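Local coordinates for protein endo-beta-1,4-glucanase (cellulase B) (Bacillus halodurans, PDB 4V2X) that probably hydrolyses beta-1,4-glucan links of plant cell-wall polysaccharides, joining a family 5 glycoside hydrolase module to Ig-like and CBM46 modules, at residues G503-T508 / H563-E568. Residues are numbered along the deposited sequence; the frame is centred on the assembly and turned at random.
With GOL (glycerol), chain F.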
loop_
_atom_site.group_PDB
_atom_site.type_symbol
_atom_site.label_atom_id
_atom_site.label_comp_id
_atom_site.label_asym_id
_atom_site.label_seq_id
_atom_site.Cartn_x
_atom_site.Cartn_y
_atom_site.Cartn_z
ATOM N N GLY A 503 54.117 -21.584 -1.746
ATOM C CA GLY A 503 53.521 -21.685 -0.417
ATOM C C GLY A 503 52.517 -20.601 -0.064
ATOM O O GLY A 503 51.996 -20.584 1.056
ATOM N N ASN A 504 52.235 -19.701 -1.010
ATOM C CA ASN A 504 51.312 -18.589 -0.777
ATOM C C ASN A 504 49.895 -18.880 -1.235
ATOM O O ASN A 504 49.672 -19.683 -2.143
ATOM C CB ASN A 504 51.795 -17.327 -1.489
ATOM C CG ASN A 504 53.081 -16.796 -0.913
ATOM O OD1 ASN A 504 53.064 -16.067 0.078
ATOM N ND2 ASN A 504 54.208 -17.162 -1.523
ATOM N N SER A 505 48.949 -18.206 -0.586
ATOM C CA SER A 505 47.547 -18.231 -0.974
ATOM C C SER A 505 47.162 -16.840 -1.467
ATOM O O SER A 505 47.460 -15.843 -0.806
ATOM C CB SER A 505 46.684 -18.619 0.225
ATOM O OG SER A 505 45.305 -18.488 -0.061
ATOM N N LEU A 506 46.513 -16.774 -2.626
ATOM C CA LEU A 506 46.132 -15.487 -3.201
ATOM C C LEU A 506 44.890 -14.950 -2.513
ATOM O O LEU A 506 43.910 -15.668 -2.366
ATOM C CB LEU A 506 45.873 -15.631 -4.700
ATOM C CG LEU A 506 45.452 -14.363 -5.457
ATOM C CD1 LEU A 506 46.584 -13.352 -5.521
ATOM C CD2 LEU A 506 44.981 -14.725 -6.855
ATOM N N ALA A 507 44.924 -13.675 -2.124
ATOM C CA ALA A 507 43.777 -13.016 -1.499
ATOM C C ALA A 507 42.919 -12.263 -2.521
ATOM O O ALA A 507 41.702 -12.449 -2.584
ATOM C CB ALA A 507 44.251 -12.068 -0.411
ATOM N N THR A 508 43.556 -11.416 -3.313
ATOM C CA THR A 508 42.833 -10.646 -4.328
ATOM C C THR A 508 43.810 -10.057 -5.358
ATOM O O THR A 508 45.035 -10.209 -5.244
ATOM C CB THR A 508 41.923 -9.572 -3.668
ATOM O OG1 THR A 508 41.117 -8.895 -4.658
ATOM C CG2 THR A 508 42.749 -8.584 -2.857
ATOM N N HIS A 563 47.805 -9.657 -4.347
ATOM C CA HIS A 563 47.949 -9.579 -2.900
ATOM C C HIS A 563 47.810 -10.971 -2.318
ATOM O O HIS A 563 46.801 -11.632 -2.533
ATOM C CB HIS A 563 46.850 -8.684 -2.331
ATOM C CG HIS A 563 46.895 -7.275 -2.836
ATOM N ND1 HIS A 563 47.552 -6.266 -2.167
ATOM C CD2 HIS A 563 46.370 -6.707 -3.947
ATOM C CE1 HIS A 563 47.429 -5.137 -2.842
ATOM N NE2 HIS A 563 46.711 -5.376 -3.922
ATOM N N PHE A 564 48.824 -11.411 -1.577
ATOM C CA PHE A 564 48.818 -12.734 -0.954
ATOM C C PHE A 564 48.647 -12.620 0.554
ATOM O O PHE A 564 48.993 -11.606 1.155
ATOM C CB PHE A 564 50.104 -13.493 -1.299
ATOM C CG PHE A 564 50.280 -13.723 -2.770
ATOM C CD1 PHE A 564 50.853 -12.745 -3.575
ATOM C CD2 PHE A 564 49.840 -14.902 -3.358
ATOM C CE1 PHE A 564 51.001 -12.946 -4.939
ATOM C CE2 PHE A 564 49.983 -15.107 -4.717
ATOM C CZ PHE A 564 50.566 -14.129 -5.508
ATOM N N TRP A 565 48.108 -13.672 1.157
ATOM C CA TRP A 565 47.790 -13.665 2.586
ATOM C C TRP A 565 49.014 -13.563 3.503
ATOM O O TRP A 565 48.887 -13.193 4.671
ATOM C CB TRP A 565 46.946 -14.889 2.940
ATOM C CG TRP A 565 45.531 -14.715 2.500
ATOM C CD1 TRP A 565 44.907 -15.347 1.475
ATOM C CD2 TRP A 565 44.580 -13.804 3.052
ATOM N NE1 TRP A 565 43.615 -14.899 1.359
ATOM C CE2 TRP A 565 43.391 -13.945 2.314
ATOM C CE3 TRP A 565 44.619 -12.878 4.100
ATOM C CZ2 TRP A 565 42.240 -13.207 2.603
ATOM C CZ3 TRP A 565 43.476 -12.144 4.385
ATOM C CH2 TRP A 565 42.303 -12.313 3.635
ATOM N N SER A 566 50.180 -13.908 2.972
ATOM C CA SER A 566 51.446 -13.748 3.680
ATOM C C SER A 566 51.868 -12.292 3.811
ATOM O O SER A 566 52.792 -11.991 4.558
ATOM C CB SER A 566 52.546 -14.486 2.924
ATOM O OG SER A 566 52.672 -13.956 1.617
ATOM N N GLY A 567 51.225 -11.404 3.052
ATOM C CA GLY A 567 51.632 -10.013 2.971
ATOM C C GLY A 567 52.421 -9.711 1.712
ATOM O O GLY A 567 52.664 -8.541 1.411
ATOM N N GLU A 568 52.833 -10.752 0.985
ATOM C CA GLU A 568 53.568 -10.578 -0.257
ATOM C C GLU A 568 52.669 -9.922 -1.294
ATOM O O GLU A 568 51.478 -10.227 -1.383
ATOM C CB GLU A 568 54.082 -11.920 -0.791
ATOM C CG GLU A 568 55.220 -12.531 0.017
ATOM C CD GLU A 568 56.541 -11.792 -0.143
ATOM O OE1 GLU A 568 56.882 -11.400 -1.273
ATOM O OE2 GLU A 568 57.251 -11.612 0.865
HETATM C C1 GOL F . 40.310 -17.754 -0.808
HETATM O O1 GOL F . 41.170 -18.880 -1.004
HETATM C C2 GOL F . 41.134 -16.489 -0.932
HETATM O O2 GOL F . 42.021 -16.400 0.182
HETATM C C3 GOL F . 40.203 -15.290 -1.007
HETATM O O3 GOL F . 40.652 -14.206 -0.186
HETATM O O HOH W 1 50.146 -16.224 1.058
#
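Ala507 lays its methyl over one face of the Trp565 indole, CB 3.6 Å from the centroid of the five-membered ring, a CH-pi contact set slightly toward the rim. Trp565 CG stands anti to its own carbonyl carbon (chi1 -76°), which swings the indole back alongside 503-508. Beyond the ring edge, Trp565 NE1 comes to 2.5 Å from O2 of a glycerol, probably from the crystallisation liquor, too short to be trusted in detail; the glycerol O3 bonds Ala507 O at 3.2 Å. A second CH-pi contact puts Leu506 CD1 over a face of the Phe564 ring, 4.1 Å from its centroid. Between the strands, His563 O receives Ala507 N at 2.8 Å and, weakly, Thr508 N: a classic beta bulge. His563 N returns a bond to Thr508 O, and Trp565 N reaches Ser505 O at 3.0 Å, nearly straight (167°). Where the strands end, Ser566 OG gives a short 2.6 Å bond to Asn504 OD1 and accepts Glu568 N in an ST turn that overlaps the type I turn from Phe564 to Gly567. One water bridges Asn504 OD1, Ser505 N and Ser566 N. Asn504 ND2 is held in turn by the carbonyls of Arg481 and Phe501, while Tyr397 and Tyr480 of the Ig-like module touch this end. Replacing Trp565 by alanine is likely to leave the Ala507 methyl without its aromatic cover and open a gap beside Arg288 and Gln333 of the catalytic module. Backbone bonds, the Ser566-Asn504 pair and the bridging water tie the turn to the edge strand, which probably helps keep Trp565 placed toward the catalytic module.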